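Local coordinates for HTH-type transcriptional regulator PrpR (PDB 6D2S), which regulates transcription of the genes for short-chain fatty acid catabolism, through the glyoxylate and methylcitrate cycles, in Mycobacterium tuberculosis, at residues 39-47 against 84-95; 48-56 against 69-77. All blocks are in the same frame, centred on the assembly; numbering follows the deposited sequence.

Interaction 1: 39-47 against 84-95; sequences LDIQLAELM and PGQRAFQIATQL. With EDO (1,2-ethanediol), chain H.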
loop_
_atom_site.group_PDB
_atom_site.type_symbol
_atom_site.label_atom_id
_atom_site.label_comp_id
_atom_site.label_asym_id
_atom_site.label_seq_id
_atom_site.Cartn_x
_atom_site.Cartn_y
_atom_site.Cartn_z
ATOM N N LEU A 39 6.804 8.131 -12.725
ATOM C CA LEU A 39 5.510 7.615 -13.149
ATOM C C LEU A 39 4.422 8.672 -13.103
ATOM O O LEU A 39 3.392 8.499 -13.763
ATOM C CB LEU A 39 5.075 6.433 -12.278
ATOM C CG LEU A 39 5.303 4.991 -12.732
ATOM C CD1 LEU A 39 4.481 4.064 -11.823
ATOM C CD2 LEU A 39 4.961 4.749 -14.192
ATOM N N ASP A 40 4.614 9.749 -12.333
ATOM C CA ASP A 40 3.591 10.787 -12.285
ATOM C C ASP A 40 3.390 11.424 -13.657
ATOM O O ASP A 40 2.247 11.622 -14.092
ATOM C CB ASP A 40 3.930 11.837 -11.219
ATOM C CG ASP A 40 5.329 12.433 -11.366
ATOM O OD1 ASP A 40 6.258 11.749 -11.857
ATOM O OD2 ASP A 40 5.498 13.598 -10.947
ATOM N N ILE A 41 4.485 11.712 -14.371
ATOM C CA ILE A 41 4.371 12.283 -15.710
ATOM C C ILE A 41 3.805 11.259 -16.685
ATOM O O ILE A 41 2.998 11.591 -17.561
ATOM C CB ILE A 41 5.747 12.798 -16.186
ATOM C CG1 ILE A 41 6.435 13.594 -15.073
ATOM C CG2 ILE A 41 5.593 13.633 -17.447
ATOM C CD1 ILE A 41 5.634 14.792 -14.589
ATOM N N GLN A 42 4.260 10.007 -16.583
ATOM C CA GLN A 42 3.794 8.968 -17.495
ATOM C C GLN A 42 2.309 8.688 -17.308
ATOM O O GLN A 42 1.577 8.489 -18.288
ATOM C CB GLN A 42 4.606 7.693 -17.274
ATOM C CG GLN A 42 6.104 7.872 -17.548
ATOM C CD GLN A 42 6.881 6.615 -17.202
ATOM O OE1 GLN A 42 6.689 5.576 -17.827
ATOM N NE2 GLN A 42 7.729 6.694 -16.179
ATOM N N LEU A 43 1.853 8.641 -16.054
ATOM C CA LEU A 43 0.431 8.448 -15.790
ATOM C C LEU A 43 -0.394 9.617 -16.307
ATOM O O LEU A 43 -1.513 9.425 -16.791
ATOM C CB LEU A 43 0.197 8.250 -14.291
ATOM C CG LEU A 43 0.269 6.780 -13.859
ATOM C CD1 LEU A 43 0.518 6.664 -12.360
ATOM C CD2 LEU A 43 -1.036 6.074 -14.236
ATOM N N ALA A 44 0.121 10.840 -16.183
ATOM C CA ALA A 44 -0.611 11.987 -16.723
ATOM C C ALA A 44 -0.814 11.845 -18.229
ATOM O O ALA A 44 -1.878 12.189 -18.759
ATOM C CB ALA A 44 0.133 13.290 -16.405
ATOM N N GLU A 45 0.206 11.348 -18.932
ATOM C CA GLU A 45 0.082 11.095 -20.364
ATOM C C GLU A 45 -0.953 10.013 -20.645
ATOM O O GLU A 45 -1.792 10.164 -21.541
ATOM C CB GLU A 45 1.446 10.703 -20.944
ATOM C CG GLU A 45 1.463 10.540 -22.453
ATOM C CD GLU A 45 2.840 10.174 -22.984
ATOM O OE1 GLU A 45 2.985 9.085 -23.581
ATOM O OE2 GLU A 45 3.780 10.977 -22.797
ATOM N N LEU A 46 -0.897 8.900 -19.901
ATOM C CA LEU A 46 -1.891 7.843 -20.076
ATOM C C LEU A 46 -3.304 8.373 -19.838
ATOM O O LEU A 46 -4.227 8.089 -20.615
ATOM C CB LEU A 46 -1.581 6.675 -19.131
ATOM C CG LEU A 46 -2.517 5.468 -19.098
ATOM C CD1 LEU A 46 -2.655 4.871 -20.481
ATOM C CD2 LEU A 46 -1.995 4.416 -18.110
ATOM N N MET A 47 -3.491 9.155 -18.772
ATOM C CA MET A 47 -4.829 9.667 -18.470
ATOM C C MET A 47 -5.363 10.523 -19.607
ATOM O O MET A 47 -6.545 10.429 -19.965
ATOM C CB MET A 47 -4.807 10.464 -17.163
ATOM C CG MET A 47 -4.623 9.575 -15.942
ATOM S SD MET A 47 -6.128 8.626 -15.627
ATOM C CE MET A 47 -6.899 9.639 -14.365
ATOM N N PRO A 84 6.736 12.982 -6.254
ATOM C CA PRO A 84 6.309 12.280 -7.479
ATOM C C PRO A 84 5.625 10.947 -7.231
ATOM O O PRO A 84 4.649 10.615 -7.920
ATOM C CB PRO A 84 7.627 12.110 -8.246
ATOM C CG PRO A 84 8.438 13.309 -7.824
ATOM C CD PRO A 84 8.120 13.486 -6.357
ATOM N N GLY A 85 6.095 10.175 -6.252
ATOM C CA GLY A 85 5.469 8.888 -5.995
ATOM C C GLY A 85 4.029 9.026 -5.544
ATOM O O GLY A 85 3.157 8.261 -5.970
ATOM N N GLN A 86 3.757 9.995 -4.663
ATOM C CA GLN A 86 2.380 10.204 -4.217
ATOM C C GLN A 86 1.531 10.878 -5.284
ATOM O O GLN A 86 0.331 10.602 -5.374
ATOM C CB GLN A 86 2.341 11.023 -2.924
ATOM C CG GLN A 86 2.089 10.163 -1.687
ATOM C CD GLN A 86 0.850 9.268 -1.823
ATOM O OE1 GLN A 86 -0.294 9.740 -1.780
ATOM N NE2 GLN A 86 1.082 7.971 -1.991
ATOM N N ARG A 87 2.113 11.773 -6.086
ATOM C CA ARG A 87 1.383 12.263 -7.254
ATOM C C ARG A 87 0.928 11.098 -8.125
ATOM O O ARG A 87 -0.240 11.012 -8.517
ATOM C CB ARG A 87 2.253 13.230 -8.059
ATOM C CG ARG A 87 2.579 14.517 -7.312
ATOM C CD ARG A 87 3.463 15.449 -8.136
ATOM N NE ARG A 87 3.809 16.650 -7.374
ATOM C CZ ARG A 87 4.356 17.744 -7.902
ATOM N NH1 ARG A 87 4.613 17.798 -9.203
ATOM N NH2 ARG A 87 4.633 18.793 -7.132
ATOM N N ALA A 88 1.848 10.186 -8.441
ATOM C CA ALA A 88 1.483 9.014 -9.228
ATOM C C ALA A 88 0.389 8.211 -8.536
ATOM O O ALA A 88 -0.566 7.755 -9.183
ATOM C CB ALA A 88 2.712 8.132 -9.461
ATOM N N PHE A 89 0.521 8.019 -7.221
ATOM C CA PHE A 89 -0.475 7.242 -6.480
ATOM C C PHE A 89 -1.869 7.849 -6.615
ATOM O O PHE A 89 -2.856 7.130 -6.833
ATOM C CB PHE A 89 -0.061 7.145 -5.009
ATOM C CG PHE A 89 -0.879 6.168 -4.218
ATOM C CD1 PHE A 89 -0.463 4.848 -4.084
ATOM C CD2 PHE A 89 -2.031 6.580 -3.585
ATOM C CE1 PHE A 89 -1.205 3.951 -3.336
ATOM C CE2 PHE A 89 -2.793 5.688 -2.840
ATOM C CZ PHE A 89 -2.378 4.379 -2.716
ATOM N N GLN A 90 -1.966 9.172 -6.508
ATOM C CA GLN A 90 -3.258 9.835 -6.658
ATOM C C GLN A 90 -3.823 9.650 -8.059
ATOM O O GLN A 90 -5.025 9.419 -8.224
ATOM C CB GLN A 90 -3.123 11.325 -6.347
ATOM C CG GLN A 90 -2.790 11.607 -4.905
ATOM C CD GLN A 90 -3.794 10.978 -3.955
ATOM O OE1 GLN A 90 -5.001 11.176 -4.096
ATOM N NE2 GLN A 90 -3.296 10.233 -2.971
ATOM N N ILE A 91 -2.979 9.804 -9.085
ATOM C CA ILE A 91 -3.454 9.691 -10.458
ATOM C C ILE A 91 -3.917 8.275 -10.740
ATOM O O ILE A 91 -4.956 8.058 -11.378
ATOM C CB ILE A 91 -2.354 10.128 -11.446
ATOM C CG1 ILE A 91 -1.937 11.572 -11.163
ATOM C CG2 ILE A 91 -2.849 9.968 -12.889
ATOM C CD1 ILE A 91 -0.538 11.943 -11.768
ATOM N N ALA A 92 -3.155 7.283 -10.270
ATOM C CA ALA A 92 -3.542 5.900 -10.510
ATOM C C ALA A 92 -4.796 5.528 -9.730
ATOM O O ALA A 92 -5.592 4.704 -10.197
ATOM C CB ALA A 92 -2.372 4.962 -10.152
ATOM N N THR A 93 -4.999 6.136 -8.559
ATOM C CA THR A 93 -6.247 5.928 -7.832
ATOM C C THR A 93 -7.431 6.425 -8.649
ATOM O O THR A 93 -8.428 5.713 -8.811
ATOM C CB THR A 93 -6.199 6.612 -6.464
ATOM O OG1 THR A 93 -5.194 5.991 -5.657
ATOM C CG2 THR A 93 -7.554 6.464 -5.739
ATOM N N GLN A 94 -7.314 7.631 -9.227
ATOM C CA GLN A 94 -8.388 8.145 -10.076
ATOM C C GLN A 94 -8.551 7.308 -11.340
ATOM O O GLN A 94 -9.675 7.119 -11.822
ATOM C CB GLN A 94 -8.124 9.613 -10.438
ATOM C CG GLN A 94 -9.331 10.301 -11.072
ATOM C CD GLN A 94 -10.482 10.405 -10.096
ATOM O OE1 GLN A 94 -11.647 10.159 -10.443
ATOM N NE2 GLN A 94 -10.163 10.771 -8.861
ATOM N N LEU A 95 -7.443 6.791 -11.888
ATOM C CA LEU A 95 -7.524 5.913 -13.053
ATOM C C LEU A 95 -8.384 4.690 -12.752
ATOM O O LEU A 95 -9.202 4.268 -13.582
ATOM C CB LEU A 95 -6.118 5.482 -13.486
ATOM C CG LEU A 95 -5.975 4.273 -14.432
ATOM C CD1 LEU A 95 -6.784 4.435 -15.688
ATOM C CD2 LEU A 95 -4.494 4.032 -14.779
HETATM C C1 EDO H . 7.517 7.877 -9.159
HETATM O O1 EDO H . 7.646 7.070 -10.296
HETATM C C2 EDO H . 8.880 8.261 -8.578
HETATM O O2 EDO H . 9.621 9.037 -9.480
HETATM O O HOH W 1 3.879 15.777 -11.556
#
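Leu-43 is a knob of helix 39-51 set into a hole formed by Ala-88, Ile-91, Ala-92 and Leu-95 of helix 84-99. Its branches divide the work: CD1 goes down between the two alanines, 3.9 Å from Ala-88 CB, while CD2 turns to Leu-95 CD2, the two leucines crossing at about a right angle. Ile-91 answers with both of its arms. CG2, anti to the backbone N, fits between Met-47 and Leu-43, lying 3.6 Å from Met-47 CG, and CD1 runs the other way to end 3.6 Å from Asp-40 O. In Met-47 the bend at chi2 brings SD to 3.8 Å from Leu-95 CB, and that at chi3 folds CE over the backbone of the partner helix. The segments run in the same direction, their axes 25° apart with a closest approach of 8.1 Å. They draw together at the N-terminal end, where small Ala-88 lets the CA atoms of Asp-40 and Ala-88 come within 4.1 Å. Helix 84-99 belongs to the IrrE N-terminal-like region, of the Peptidase_MA clan, and helix 39-51 packs along it; Phe-134 of helix 116-135 also touches Leu-43.

Polar links gather at that narrow end. With chi1 at 53°, the Asp-40 carboxylate lies alongside the Pro-84 ring, OD2 3.7 Å from Pro-84 CB. Water 1 donates to Asp-40 OD2 and accepts from Arg-87 NH1 in the guanidinium plane, so the two charged groups, too far apart to meet directly, are joined through it. The extended Arg-87 chain is further anchored by His-80 O and Leu-82 O. An ethanediol, probably from the crystallisation liquor, accepts a nearly straight bond from Leu-39 N to its O1 (2.8 Å, 169°) at the start of the helix.

Interaction 2: 48-56 against 69-77; sequences RDRFGISVV and YHPDTKVLR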
loop_
_atom_site.group_PDB
_atom_site.type_symbol
_atom_site.label_atom_id
_atom_site.label_comp_id
_atom_site.label_asym_id
_atom_site.label_seq_id
_atom_site.Cartn_x
_atom_site.Cartn_y
_atom_site.Cartn_z
ATOM N N ARG A 48 -4.506 11.368 -20.188
ATOM C CA ARG A 48 -4.899 12.188 -21.331
ATOM C C ARG A 48 -5.207 11.324 -22.551
ATOM O O ARG A 48 -6.242 11.495 -23.209
ATOM C CB ARG A 48 -3.766 13.176 -21.641
ATOM C CG ARG A 48 -4.079 14.278 -22.604
ATOM C CD ARG A 48 -2.917 15.278 -22.619
ATOM N NE ARG A 48 -3.093 16.287 -23.654
ATOM C CZ ARG A 48 -2.682 16.141 -24.906
ATOM N NH1 ARG A 48 -2.060 15.024 -25.269
ATOM N NH2 ARG A 48 -2.896 17.108 -25.789
ATOM N N ASP A 49 -4.306 10.393 -22.868
ATOM C CA ASP A 49 -4.414 9.613 -24.100
ATOM C C ASP A 49 -5.615 8.678 -24.073
ATOM O O ASP A 49 -6.323 8.536 -25.076
ATOM C CB ASP A 49 -3.137 8.800 -24.306
ATOM C CG ASP A 49 -1.973 9.639 -24.805
ATOM O OD1 ASP A 49 -2.184 10.820 -25.151
ATOM O OD2 ASP A 49 -0.841 9.104 -24.843
ATOM N N ARG A 50 -5.849 8.022 -22.941
ATOM C CA ARG A 50 -6.843 6.963 -22.851
ATOM C C ARG A 50 -8.217 7.465 -22.430
ATOM O O ARG A 50 -9.228 6.926 -22.892
ATOM C CB ARG A 50 -6.357 5.897 -21.867
ATOM C CG ARG A 50 -7.195 4.636 -21.808
ATOM C CD ARG A 50 -6.691 3.726 -20.698
ATOM N NE ARG A 50 -7.371 2.436 -20.674
ATOM C CZ ARG A 50 -6.824 1.299 -21.086
ATOM N NH1 ARG A 50 -5.581 1.290 -21.552
ATOM N NH2 ARG A 50 -7.517 0.170 -21.024
ATOM N N PHE A 51 -8.287 8.490 -21.568
ATOM C CA PHE A 51 -9.563 8.976 -21.054
ATOM C C PHE A 51 -9.843 10.434 -21.347
ATOM O O PHE A 51 -10.957 10.896 -21.074
ATOM C CB PHE A 51 -9.643 8.762 -19.536
ATOM C CG PHE A 51 -9.483 7.344 -19.137
ATOM C CD1 PHE A 51 -8.255 6.860 -18.722
ATOM C CD2 PHE A 51 -10.554 6.473 -19.215
ATOM C CE1 PHE A 51 -8.105 5.539 -18.378
ATOM C CE2 PHE A 51 -10.409 5.153 -18.869
ATOM C CZ PHE A 51 -9.186 4.680 -18.455
ATOM N N GLY A 52 -8.899 11.163 -21.926
ATOM C CA GLY A 52 -9.123 12.577 -22.095
ATOM C C GLY A 52 -9.145 13.339 -20.793
ATOM O O GLY A 52 -9.660 14.456 -20.753
ATOM N N ILE A 53 -8.586 12.774 -19.727
ATOM C CA ILE A 53 -8.509 13.463 -18.446
ATOM C C ILE A 53 -7.186 14.204 -18.379
ATOM O O ILE A 53 -6.128 13.625 -18.639
ATOM C CB ILE A 53 -8.653 12.478 -17.281
ATOM C CG1 ILE A 53 -10.062 11.885 -17.283
ATOM C CG2 ILE A 53 -8.323 13.171 -15.949
ATOM C CD1 ILE A 53 -10.213 10.728 -16.356
ATOM N N SER A 54 -7.248 15.496 -18.061
ATOM C CA SER A 54 -6.060 16.326 -17.905
ATOM C C SER A 54 -5.665 16.358 -16.432
ATOM O O SER A 54 -6.465 16.764 -15.581
ATOM C CB SER A 54 -6.322 17.744 -18.414
ATOM O OG SER A 54 -6.511 17.762 -19.823
ATOM N N VAL A 55 -4.441 15.954 -16.141
ATOM C CA VAL A 55 -3.906 16.006 -14.782
ATOM C C VAL A 55 -3.149 17.315 -14.630
ATOM O O VAL A 55 -2.328 17.672 -15.490
ATOM C CB VAL A 55 -2.986 14.806 -14.494
ATOM C CG1 VAL A 55 -2.305 14.975 -13.137
ATOM C CG2 VAL A 55 -3.759 13.495 -14.563
ATOM N N VAL A 56 -3.439 18.050 -13.560
ATOM C CA VAL A 56 -2.769 19.309 -13.272
ATOM C C VAL A 56 -2.335 19.305 -11.813
ATOM O O VAL A 56 -3.083 18.871 -10.931
ATOM C CB VAL A 56 -3.675 20.519 -13.577
ATOM C CG1 VAL A 56 -4.974 20.418 -12.805
ATOM C CG2 VAL A 56 -2.955 21.817 -13.269
ATOM N N TYR A 69 -11.119 15.607 -8.305
ATOM C CA TYR A 69 -11.507 15.335 -9.673
ATOM C C TYR A 69 -12.652 16.264 -10.063
ATOM O O TYR A 69 -13.605 16.438 -9.298
ATOM C CB TYR A 69 -11.904 13.867 -9.837
ATOM C CG TYR A 69 -12.218 13.511 -11.265
ATOM C CD1 TYR A 69 -11.302 13.776 -12.274
ATOM C CD2 TYR A 69 -13.424 12.908 -11.607
ATOM C CE1 TYR A 69 -11.572 13.464 -13.581
ATOM C CE2 TYR A 69 -13.702 12.586 -12.920
ATOM C CZ TYR A 69 -12.772 12.864 -13.899
ATOM O OH TYR A 69 -13.037 12.562 -15.210
ATOM N N HIS A 70 -12.536 16.877 -11.241
ATOM C CA HIS A 70 -13.544 17.768 -11.808
ATOM C C HIS A 70 -14.212 17.035 -12.969
ATOM O O HIS A 70 -13.786 17.164 -14.128
ATOM C CB HIS A 70 -12.908 19.084 -12.273
ATOM C CG HIS A 70 -12.389 19.938 -11.152
ATOM N ND1 HIS A 70 -12.935 21.166 -10.836
ATOM C CD2 HIS A 70 -11.373 19.745 -10.277
ATOM C CE1 HIS A 70 -12.281 21.689 -9.814
ATOM N NE2 HIS A 70 -11.330 20.844 -9.452
ATOM N N PRO A 71 -15.271 16.263 -12.715
ATOM C CA PRO A 71 -15.813 15.387 -13.771
ATOM C C PRO A 71 -16.438 16.132 -14.930
ATOM O O PRO A 71 -16.523 15.572 -16.031
ATOM C CB PRO A 71 -16.858 14.547 -13.029
ATOM C CG PRO A 71 -17.257 15.384 -11.862
ATOM C CD PRO A 71 -16.016 16.148 -11.452
ATOM N N ASP A 72 -16.875 17.374 -14.732
ATOM C CA ASP A 72 -17.599 18.065 -15.789
ATOM C C ASP A 72 -16.686 18.544 -16.909
ATOM O O ASP A 72 -17.154 18.740 -18.033
ATOM C CB ASP A 72 -18.387 19.230 -15.179
ATOM C CG ASP A 72 -19.359 18.757 -14.107
ATOM O OD1 ASP A 72 -20.477 18.333 -14.466
ATOM O OD2 ASP A 72 -18.990 18.749 -12.913
ATOM N N THR A 73 -15.400 18.747 -16.631
ATOM C CA THR A 73 -14.425 19.083 -17.663
ATOM C C THR A 73 -13.270 18.081 -17.695
ATOM O O THR A 73 -12.285 18.302 -18.410
ATOM C CB THR A 73 -13.901 20.511 -17.443
ATOM O OG1 THR A 73 -12.968 20.853 -18.474
ATOM C CG2 THR A 73 -13.213 20.627 -16.089
ATOM N N LYS A 74 -13.365 16.994 -16.930
ATOM C CA LYS A 74 -12.387 15.898 -16.935
ATOM C C LYS A 74 -10.980 16.402 -16.605
ATOM O O LYS A 74 -10.016 16.193 -17.344
ATOM C CB LYS A 74 -12.408 15.156 -18.277
ATOM C CG LYS A 74 -13.759 14.522 -18.598
ATOM C CD LYS A 74 -13.643 13.489 -19.706
ATOM C CE LYS A 74 -13.080 14.099 -20.976
ATOM N NZ LYS A 74 -12.887 13.068 -22.035
ATOM N N VAL A 75 -10.876 17.074 -15.464
ATOM C CA VAL A 75 -9.599 17.556 -14.948
ATOM C C VAL A 75 -9.371 16.925 -13.589
ATOM O O VAL A 75 -10.259 16.955 -12.734
ATOM C CB VAL A 75 -9.571 19.093 -14.834
ATOM C CG1 VAL A 75 -8.365 19.536 -13.983
ATOM C CG2 VAL A 75 -9.517 19.729 -16.210
ATOM N N LEU A 76 -8.168 16.385 -13.371
ATOM C CA LEU A 76 -7.786 15.869 -12.062
ATOM C C LEU A 76 -6.710 16.787 -11.500
ATOM O O LEU A 76 -5.606 16.861 -12.051
ATOM C CB LEU A 76 -7.268 14.434 -12.144
ATOM C CG LEU A 76 -6.755 13.893 -10.802
ATOM C CD1 LEU A 76 -7.897 13.766 -9.794
ATOM C CD2 LEU A 76 -6.052 12.549 -10.985
ATOM N N ARG A 77 -7.032 17.484 -10.413
ATOM C CA ARG A 77 -6.046 18.284 -9.697
ATOM C C ARG A 77 -5.372 17.436 -8.627
ATOM O O ARG A 77 -6.038 16.700 -7.892
ATOM C CB ARG A 77 -6.713 19.514 -9.075
ATOM C CG ARG A 77 -7.104 20.531 -10.126
ATOM C CD ARG A 77 -8.141 21.499 -9.587
ATOM N NE ARG A 77 -7.628 22.284 -8.469
ATOM C CZ ARG A 77 -8.365 22.662 -7.428
ATOM N NH1 ARG A 77 -9.645 22.308 -7.351
ATOM N NH2 ARG A 77 -7.824 23.389 -6.458
HETATM O O HOH W 2 -9.706 17.141 -19.926
#
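Strands 54-56 and 75-77 pair in parallel, Ser-54 beside Val-75, Val-55 beside Leu-76 and Val-56 beside Arg-77, with bonds from Ser-54 N to Lys-74 O, Leu-76 N to Ser-54 O (2.8 Å) and Val-56 N to Leu-76 O. Ahead of the strand, Gly-52 leaves the helix with positive phi, and Lys-74 reaches back over this turn. Its chain bends at chi3 (-58°), bringing NZ within 3.1 Å of Phe-51 O for a hydrogen bond and laying CE 3.4 Å from Gly-52 O. Water 2 lies 2.8 Å from both Gly-52 O and Lys-74 O, bridging the turn and the start of the partner strand.

Ile-53 crosses Tyr-69 at about a right angle. Its CG2 meets the ring at the edge, near the ring plane and 4.0 Å from Tyr-69 CE1, while CD1 lies 3.6 Å from Tyr-69 OH. On the sheet face of Ser-54, Val-56 in one of its two conformers packs CG1 against Val-75 CG1. Arg-77 bends at chi3 and sends NH1 in plane to His-70 NE2 (3.1 Å, 166°), across the hairpin; its NE makes a salt bridge with Asp-58.

Lys-74 and Val-75 both face His-70, a G1 beta bulge that closes the turn between strands 67-70 and 75-79. Strand 75-79 is the middle of a three-stranded mixed sheet, parallel to 54-58 and antiparallel to 67-70. The face bearing Val-55 and Leu-76 is covered by helices: Val-55 packs on Ala-44 and Met-47 of helix 39-51, and Leu-76 on Gln-94 of helix 84-99.

Overall arrangement
Interaction 2 is nested along the chain within the loop closed by interaction 1: helix 39-51 runs into strand 54-58, and strand 75-79 leads on to helix 84-99. Two parallel helices thus lie against one face of a small mixed sheet, the two contact centres 12 Å apart. They meet directly where Met-47 O lies 3.1 Å from Ile-53 N, a probable hydrogen bond, and where Leu-95 packs on the ring of Phe-51. Val-55 also reaches Ile-91 of the second helix, so the sheet closes over the seam between the helices. A bound calcium ion lies about 12 Å from the side chain of Pro-84, at the far end of interaction 1.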